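PDB 7KWD: alkaline phosphatase from Thermus thermophilus, which probably hydrolyses phosphate monoesters at alkaline pH as a homodimeric enzyme that uses two zinc ions and one magnesium ion. Local coordinates for residues Val92-Ala97 with Pro157-Glu162; Val45-Ser50 with His146-Ser151. All blocks are in the same frame, centred on the assembly; numbering follows the deposited sequence.

Contact 1: Val92-Ala97 with Pro157-Glu162. With ZN (zinc ion), chain E; TLA (L(+)-tartaric acid), chain C.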
ATOM      1  N   VAL A  92     -12.689  -1.806  -6.991  1.00 21.00           N
ATOM      2  CA  VAL A  92     -11.637  -1.027  -7.619  1.00 18.77           C
ATOM      3  C   VAL A  92     -12.276   0.059  -8.461  1.00 28.72           C
ATOM      4  O   VAL A  92     -12.976  -0.233  -9.445  1.00 28.05           O
ATOM      5  CB  VAL A  92     -10.714  -1.897  -8.472  1.00 26.21           C
ATOM      6  CG1 VAL A  92      -9.608  -1.035  -9.111  1.00 26.02           C
ATOM      7  CG2 VAL A  92     -10.154  -3.034  -7.628  1.00 25.00           C
ATOM      8  N   THR A  93     -12.021   1.307  -8.097  1.00 21.53           N
ATOM      9  CA  THR A  93     -12.655   2.432  -8.757  1.00 22.18           C
ATOM     10  C   THR A  93     -11.848   2.803  -9.986  1.00 30.67           C
ATOM     11  O   THR A  93     -10.693   2.421 -10.129  1.00 25.34           O
ATOM     12  CB  THR A  93     -12.723   3.624  -7.801  1.00 22.52           C
ATOM     13  OG1 THR A  93     -13.545   4.669  -8.313  1.00 22.60           O
ATOM     14  CG2 THR A  93     -11.331   4.165  -7.586  1.00 23.20           C
ATOM     15  N   GLU A  94     -12.428   3.623 -10.842  1.00 30.13           N
ATOM     16  CA  GLU A  94     -11.566   4.430 -11.718  1.00 29.01           C
ATOM     17  C   GLU A  94     -11.817   5.904 -11.402  1.00 32.62           C
ATOM     18  O   GLU A  94     -12.500   6.259 -10.425  1.00 28.87           O
ATOM     19  CB  GLU A  94     -11.747   4.051 -13.191  1.00 37.12           C
ATOM     20  CG  GLU A  94     -13.171   3.963 -13.641  1.00 36.36           C
ATOM     21  CD  GLU A  94     -13.869   5.325 -13.531  1.00 42.17           C
ATOM     22  OE1 GLU A  94     -14.516   5.566 -12.484  1.00 38.23           O
ATOM     23  OE2 GLU A  94     -13.750   6.164 -14.466  1.00 34.69           O
ATOM     24  N   SER A  95     -11.251   6.767 -12.243  1.00 30.47           N
ATOM     25  CA  SER A  95     -11.045   8.155 -11.853  1.00 32.51           C
ATOM     26  C   SER A  95     -12.344   8.950 -11.763  1.00 29.90           C
ATOM     27  O   SER A  95     -12.459   9.845 -10.914  1.00 27.67           O
ATOM     28  CB  SER A  95     -10.091   8.820 -12.831  1.00 38.82           C
ATOM     29  OG  SER A  95      -8.777   8.754 -12.375  1.00 36.69           O
ATOM     30  N   SER A  96     -13.326   8.690 -12.647  1.00 31.19           N
ATOM     31  CA  SER A  96     -14.553   9.499 -12.606  1.00 26.75           C
ATOM     32  C   SER A  96     -15.349   9.211 -11.342  1.00 21.29           C
ATOM     33  O   SER A  96     -15.806  10.140 -10.663  1.00 26.47           O
ATOM     34  CB  SER A  96     -15.430   9.260 -13.841  1.00 28.69           C
ATOM     35  OG  SER A  96     -15.707   7.892 -14.026  1.00 27.15           O
ATOM     36  N   ALA A  97     -15.521   7.928 -10.997  1.00 23.19           N
ATOM     37  CA  ALA A  97     -16.227   7.614  -9.760  1.00 25.52           C
ATOM     38  C   ALA A  97     -15.449   8.112  -8.549  1.00 23.33           C
ATOM     39  O   ALA A  97     -16.036   8.604  -7.584  1.00 21.24           O
ATOM     40  CB  ALA A  97     -16.486   6.108  -9.672  1.00 23.52           C
ATOM     41  N   PRO A 157     -22.475  12.012 -18.981  1.00 31.78           N
ATOM     42  CA  PRO A 157     -22.570  10.553 -18.828  1.00 24.18           C
ATOM     43  C   PRO A 157     -21.365   9.800 -19.333  1.00 26.97           C
ATOM     44  O   PRO A 157     -21.231   8.629 -18.977  1.00 25.51           O
ATOM     45  CB  PRO A 157     -23.820  10.177 -19.641  1.00 31.83           C
ATOM     46  CG  PRO A 157     -24.048  11.330 -20.551  1.00 29.74           C
ATOM     47  CD  PRO A 157     -23.553  12.544 -19.841  1.00 36.70           C
ATOM     48  N   ASP A 158     -20.482  10.437 -20.105  1.00 33.00           N
ATOM     49  CA  ASP A 158     -19.327   9.791 -20.736  1.00 28.78           C
ATOM     50  C   ASP A 158     -18.077  10.629 -20.461  1.00 28.78           C
ATOM     51  O   ASP A 158     -17.904  11.706 -21.058  1.00 27.13           O
ATOM     52  CB  ASP A 158     -19.558   9.658 -22.249  1.00 35.94           C
ATOM     53  CG  ASP A 158     -18.433   8.897 -22.985  1.00 33.81           C
ATOM     54  OD1 ASP A 158     -17.549   8.301 -22.328  1.00 32.61           O
ATOM     55  OD2 ASP A 158     -18.454   8.910 -24.236  1.00 43.50           O
ATOM     56  N   ARG A 159     -17.211  10.124 -19.564  1.00 28.42           N
ATOM     57  CA  ARG A 159     -15.985  10.835 -19.235  1.00 29.45           C
ATOM     58  C   ARG A 159     -15.142  11.075 -20.480  1.00 32.56           C
ATOM     59  O   ARG A 159     -14.397  12.048 -20.548  1.00 32.35           O
ATOM     60  CB  ARG A 159     -15.160  10.069 -18.186  1.00 24.59           C
ATOM     61  CG  ARG A 159     -14.780   8.637 -18.544  1.00 31.53           C
ATOM     62  CD  ARG A 159     -13.771   8.023 -17.578  1.00 29.80           C
ATOM     63  NE  ARG A 159     -12.457   8.686 -17.577  1.00 38.90           N
ATOM     64  CZ  ARG A 159     -11.441   8.323 -16.790  1.00 39.72           C
ATOM     65  NH1 ARG A 159     -10.260   8.938 -16.871  1.00 37.56           N
ATOM     66  NH2 ARG A 159     -11.603   7.321 -15.925  1.00 39.94           N
ATOM     67  N   ASN A 160     -15.273  10.209 -21.484  1.00 29.20           N
ATOM     68  CA  ASN A 160     -14.408  10.278 -22.657  1.00 35.24           C
ATOM     69  C   ASN A 160     -14.882  11.279 -23.705  1.00 26.83           C
ATOM     70  O   ASN A 160     -14.147  11.540 -24.670  1.00 30.70           O
ATOM     71  CB  ASN A 160     -14.287   8.867 -23.242  1.00 32.87           C
ATOM     72  CG  ASN A 160     -13.480   7.943 -22.348  1.00 28.68           C
ATOM     73  OD1 ASN A 160     -12.457   8.337 -21.786  1.00 37.01           O
ATOM     74  ND2 ASN A 160     -13.959   6.726 -22.185  1.00 31.52           N
ATOM     75  N   ALA A 161     -16.049  11.884 -23.523  1.00 30.11           N
ATOM     76  CA  ALA A 161     -16.558  12.866 -24.474  1.00 33.98           C
ATOM     77  C   ALA A 161     -15.896  14.222 -24.234  1.00 27.09           C
ATOM     78  O   ALA A 161     -16.531  15.230 -23.930  1.00 28.79           O
ATOM     79  CB  ALA A 161     -18.073  12.941 -24.361  1.00 27.47           C
ATOM     80  N   GLU A 162     -14.570  14.229 -24.350  1.00 30.98           N
ATOM     81  CA  GLU A 162     -13.834  15.423 -23.935  1.00 25.23           C
ATOM     82  C   GLU A 162     -14.003  16.572 -24.899  1.00 24.29           C
ATOM     83  O   GLU A 162     -13.835  17.734 -24.492  1.00 28.77           O
ATOM     84  CB  GLU A 162     -12.352  15.086 -23.775  1.00 24.83           C
ATOM     85  CG  GLU A 162     -12.130  14.105 -22.606  1.00 30.19           C
ATOM     86  CD  GLU A 162     -10.651  13.821 -22.342  1.00 25.47           C
ATOM     87  OE1 GLU A 162     -10.215  12.682 -22.645  1.00 25.62           O
ATOM     88  OE2 GLU A 162      -9.950  14.751 -21.860  1.00 23.23           O
TER
HETATM   89 ZN    ZN E 603      -7.400   8.225 -10.936  1.00 37.00          ZN
HETATM   90  O1  TLA C 601      -6.025   6.217 -17.374  1.00 62.46           O
HETATM   91  O11 TLA C 601      -8.065   6.285 -18.169  1.00 60.54           O
HETATM   92  C1  TLA C 601      -7.252   5.937 -17.251  1.00 62.91           C
HETATM   93  C2  TLA C 601      -7.749   5.209 -15.980  1.00 46.56           C
HETATM   94  O2  TLA C 601      -8.554   4.086 -16.287  1.00 54.32           O
HETATM   95  C3  TLA C 601      -8.622   6.252 -15.277  1.00 54.58           C
HETATM   96  O3  TLA C 601      -9.575   5.718 -14.404  1.00 53.60           O
HETATM   97  C4  TLA C 601      -7.865   7.242 -14.432  1.00 40.00           C
HETATM   98  O4  TLA C 601      -7.950   8.458 -14.735  1.00 43.91           O
HETATM   99  O41 TLA C 601      -7.177   6.849 -13.456  1.00 43.50           O
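Two folded-back side chains meet here: Glu94, whose CG sits between the backbone N and the carbonyl carbon (chi1 48°) and whose chain bends at chi2 so that its carboxylate curls over the start of its own helix, and Arg159, whose turn at chi3 (-64°) brings the guanidinium in from the opposite direction. The site is the nucleophile end of the alkaline phosphatase active site, where Ser95, the predicted phosphoserine, begins helix 95-104 and Glu94 is its N-cap. A glutamate suits the cap because both oxygens serve it: Glu94 OE1 takes Ala97 N at 3.0 Å on its syn lone pair, while Glu94 OE2 receives Ser96 N from above the carboxylate plane and Ser96 OG, at 2.6 Å, on the syn side. Arg159 NH2 comes to the anti side of Glu94 OE2 at 2.8 Å, well out of the carboxylate plane, a salt bridge whose N-H...O angle of 139° is far from straight. Three donors grip OE2, which would be expected to favour the ionised carboxylate, and the salt bridge probably orients the guanidinium. Beyond Glu94, the guanidinium edge turns to a tartrate, probably from the crystallisation liquor: tartrate O3 lies in its plane, 3.0 Å from Arg159 NH2, and also accepts from Ser95 N. An arginine here is consistent with the phosphate-binding arginine of alkaline phosphatases, although the tartrate, modelled too close to Ser95, has a doubtful exact pose. Arg159 rides on a type I beta turn, Asp158 to Ala161, steadied by an Asx turn in which Asp158 OD1 accepts Asn160 N. Asp47, Asp317 and His318 complete the zinc site of Ser95, and Ser331 of the second subunit packs on Glu94. Small and polar, Ser95 fits between helix start and metal, with its OG 2.1 Å from the zinc ion.

Contact 2: Val45-Ser50 with His146-Ser151. With MG (magnesium ion), chain D; ZN (zinc ion), chain E.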
ATOM      1  N   VAL A  45      -4.694  16.582  -5.926  1.00 21.41           N
ATOM      2  CA  VAL A  45      -4.923  15.153  -6.150  1.00 18.14           C
ATOM      3  C   VAL A  45      -3.659  14.534  -6.732  1.00 21.85           C
ATOM      4  O   VAL A  45      -3.161  14.983  -7.767  1.00 21.88           O
ATOM      5  CB  VAL A  45      -6.105  14.915  -7.092  1.00 23.42           C
ATOM      6  CG1 VAL A  45      -6.285  13.407  -7.323  1.00 20.57           C
ATOM      7  CG2 VAL A  45      -7.352  15.567  -6.542  1.00 25.78           C
ATOM      8  N   TYR A  46      -3.155  13.493  -6.062  1.00 19.67           N
ATOM      9  CA  TYR A  46      -2.132  12.604  -6.596  1.00 17.41           C
ATOM     10  C   TYR A  46      -2.863  11.419  -7.232  1.00 22.95           C
ATOM     11  O   TYR A  46      -3.280  10.491  -6.552  1.00 22.70           O
ATOM     12  CB  TYR A  46      -1.207  12.140  -5.476  1.00 21.05           C
ATOM     13  CG  TYR A  46      -0.113  13.088  -5.009  1.00 23.50           C
ATOM     14  CD1 TYR A  46      -0.409  14.341  -4.481  1.00 21.54           C
ATOM     15  CD2 TYR A  46       1.219  12.683  -5.001  1.00 18.54           C
ATOM     16  CE1 TYR A  46       0.590  15.163  -4.008  1.00 25.32           C
ATOM     17  CE2 TYR A  46       2.227  13.498  -4.514  1.00 23.32           C
ATOM     18  CZ  TYR A  46       1.909  14.734  -4.026  1.00 28.41           C
ATOM     19  OH  TYR A  46       2.906  15.561  -3.566  1.00 25.88           O
ATOM     20  N   ASP A  47      -3.039  11.442  -8.551  1.00 24.56           N
ATOM     21  CA  ASP A  47      -3.827  10.416  -9.208  1.00 21.47           C
ATOM     22  C   ASP A  47      -3.046   9.107  -9.283  1.00 22.82           C
ATOM     23  O   ASP A  47      -1.924   9.084  -9.776  1.00 21.51           O
ATOM     24  CB  ASP A  47      -4.234  10.869 -10.608  1.00 21.53           C
ATOM     25  CG  ASP A  47      -5.418  10.117 -11.109  1.00 25.39           C
ATOM     26  OD1 ASP A  47      -5.305   8.872 -11.125  1.00 21.85           O
ATOM     27  OD2 ASP A  47      -6.460  10.753 -11.436  1.00 24.97           O
ATOM     28  N   GLY A  48      -3.642   8.027  -8.802  1.00 20.40           N
ATOM     29  CA  GLY A  48      -3.027   6.709  -8.888  1.00 24.33           C
ATOM     30  C   GLY A  48      -1.881   6.444  -7.933  1.00 22.63           C
ATOM     31  O   GLY A  48      -1.173   5.432  -8.074  1.00 22.36           O
ATOM     32  N   PHE A  49      -1.736   7.279  -6.902  1.00 22.07           N
ATOM     33  CA  PHE A  49      -0.567   7.287  -6.034  1.00 21.76           C
ATOM     34  C   PHE A  49      -0.728   6.287  -4.902  1.00 23.61           C
ATOM     35  O   PHE A  49      -1.631   6.407  -4.073  1.00 23.79           O
ATOM     36  CB  PHE A  49      -0.374   8.703  -5.492  1.00 22.87           C
ATOM     37  CG  PHE A  49       0.804   8.899  -4.578  1.00 22.29           C
ATOM     38  CD1 PHE A  49       2.100   8.839  -5.061  1.00 24.74           C
ATOM     39  CD2 PHE A  49       0.601   9.227  -3.218  1.00 22.63           C
ATOM     40  CE1 PHE A  49       3.188   9.079  -4.230  1.00 23.34           C
ATOM     41  CE2 PHE A  49       1.682   9.455  -2.385  1.00 25.24           C
ATOM     42  CZ  PHE A  49       2.975   9.404  -2.889  1.00 26.14           C
ATOM     43  N   SER A  50       0.167   5.312  -4.866  1.00 19.94           N
ATOM     44  CA  SER A  50       0.123   4.257  -3.858  1.00 21.40           C
ATOM     45  C   SER A  50       1.184   4.486  -2.802  1.00 22.01           C
ATOM     46  O   SER A  50       2.060   5.349  -2.948  1.00 23.17           O
ATOM     47  CB  SER A  50       0.336   2.894  -4.524  1.00 22.29           C
ATOM     48  OG  SER A  50       1.684   2.732  -4.838  1.00 22.40           O
ATOM     49  N   HIS A 146      -9.916  16.035 -18.622  1.00 23.46           N
ATOM     50  CA  HIS A 146      -9.909  14.672 -18.112  1.00 21.17           C
ATOM     51  C   HIS A 146     -10.775  14.553 -16.857  1.00 23.43           C
ATOM     52  O   HIS A 146     -11.307  15.529 -16.327  1.00 22.36           O
ATOM     53  CB  HIS A 146      -8.470  14.242 -17.857  1.00 23.50           C
ATOM     54  CG  HIS A 146      -8.220  12.782 -18.055  1.00 23.84           C
ATOM     55  ND1 HIS A 146      -7.742  11.975 -17.043  1.00 27.57           N
ATOM     56  CD2 HIS A 146      -8.333  11.990 -19.156  1.00 28.44           C
ATOM     57  CE1 HIS A 146      -7.594  10.743 -17.504  1.00 34.51           C
ATOM     58  NE2 HIS A 146      -7.941  10.725 -18.782  1.00 32.54           N
ATOM     59  N   ALA A 147     -10.944  13.305 -16.412  1.00 20.36           N
ATOM     60  CA  ALA A 147     -11.999  12.991 -15.451  1.00 21.48           C
ATOM     61  C   ALA A 147     -11.819  13.728 -14.138  1.00 20.14           C
ATOM     62  O   ALA A 147     -12.792  14.219 -13.559  1.00 18.94           O
ATOM     63  CB  ALA A 147     -12.030  11.496 -15.178  1.00 24.56           C
ATOM     64  N   THR A 148     -10.583  13.838 -13.645  1.00 21.73           N
ATOM     65  CA  THR A 148     -10.415  14.337 -12.285  1.00 23.92           C
ATOM     66  C   THR A 148     -10.783  15.806 -12.194  1.00 21.17           C
ATOM     67  O   THR A 148     -11.592  16.175 -11.325  1.00 21.62           O
ATOM     68  CB  THR A 148      -8.987  14.067 -11.811  1.00 22.23           C
ATOM     69  OG1 THR A 148      -8.756  12.652 -11.793  1.00 21.70           O
ATOM     70  CG2 THR A 148      -8.808  14.630 -10.426  1.00 26.20           C
ATOM     71  N   PRO A 149     -10.261  16.688 -13.034  1.00 21.49           N
ATOM     72  CA  PRO A 149     -10.740  18.083 -13.012  1.00 21.31           C
ATOM     73  C   PRO A 149     -12.189  18.193 -13.405  1.00 23.23           C
ATOM     74  O   PRO A 149     -12.961  18.950 -12.780  1.00 21.91           O
ATOM     75  CB  PRO A 149      -9.815  18.798 -14.026  1.00 24.03           C
ATOM     76  CG  PRO A 149      -9.192  17.711 -14.835  1.00 23.19           C
ATOM     77  CD  PRO A 149      -9.114  16.493 -13.931  1.00 24.67           C
ATOM     78  N   ALA A 150     -12.602  17.425 -14.426  1.00 19.84           N
ATOM     79  CA  ALA A 150     -13.943  17.641 -14.952  1.00 20.91           C
ATOM     80  C   ALA A 150     -14.994  17.240 -13.931  1.00 20.93           C
ATOM     81  O   ALA A 150     -16.050  17.884 -13.831  1.00 22.71           O
ATOM     82  CB  ALA A 150     -14.132  16.889 -16.264  1.00 23.53           C
ATOM     83  N   SER A 151     -14.723  16.181 -13.152  1.00 21.25           N
ATOM     84  CA  SER A 151     -15.719  15.708 -12.200  1.00 19.36           C
ATOM     85  C   SER A 151     -15.996  16.738 -11.124  1.00 22.62           C
ATOM     86  O   SER A 151     -16.982  16.608 -10.401  1.00 23.49           O
ATOM     87  CB  SER A 151     -15.247  14.416 -11.543  1.00 24.17           C
ATOM     88  OG  SER A 151     -14.145  14.705 -10.667  1.00 23.42           O
TER
HETATM   89 MG    MG D 602      -6.928  11.974 -13.144  1.00 33.75          MG
HETATM   90 ZN    ZN E 603      -7.400   8.225 -10.936  1.00 37.00          ZN
HETATM   91  O   HOH W   1      -7.613  13.402 -14.558  1.00 29.14           O
HETATM   92  O   HOH W   2      -8.075  10.717 -14.105  1.00 33.87           O
HETATM   93  O   HOH W   3      -5.128  10.940 -14.195  1.00 25.03           O
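Asp47 OD2 and Thr148 OG1 lie 3.0 Å apart because both grip one magnesium ion, the aspartate oxygen at 2.1 Å and the threonine hydroxyl at 2.4 Å. Three waters and Glu270 complete its six ligands. The other oxygen of the carboxylate, Asp47 OD1, binds a zinc ion at 2.2 Å, so the aspartate bridges the two metals; its CG stands anti to the backbone N (chi1 -159°), which sets the carboxylate between the two ions. This is the trinuclear metal centre of the alkaline phosphatase fold, set where strand 40-46 ends and helix 147-153 begins. Thr148 suits its place by having two different branches: OG1 goes to the metal, while CG2 meets Val45 CG1 tip to tip at 4.2 Å, a small apolar contact beside the metal site. His146, predicted as a magnesium ligand, has its ND1 4.0 Å from the ion; it is not a direct ligand here but is linked to the ion through a water. That magnesium-bound water lies in the plane of the imidazole at its edge, 2.9 Å from His146 ND1, and also accepts a hydrogen bond from Thr148 N in the first turn of the helix.

In the fold
From the N terminus the chain first lays down strand 40-46 and the turn after it, then residues 92-97 at the start of helix 95-104. Residues 146-151 come back to 45-50 to close contact 2 over 95 intervening residues; a little further on, 157-162 closes contact 1 on 92-97 over 59. The segments alternate, so the two loops cross, and neither nests in the other. Together they tie the strand end, the starts of helices 95-104 and 147-153, and the loop before helix 162-172 around one metal centre. The contacts also touch directly: Arg159 NH1 packs 3.5 Å from Ala147 CB, and Ser95 OG lies 3.2 Å from Asp47 OD2, a probable hydrogen bond.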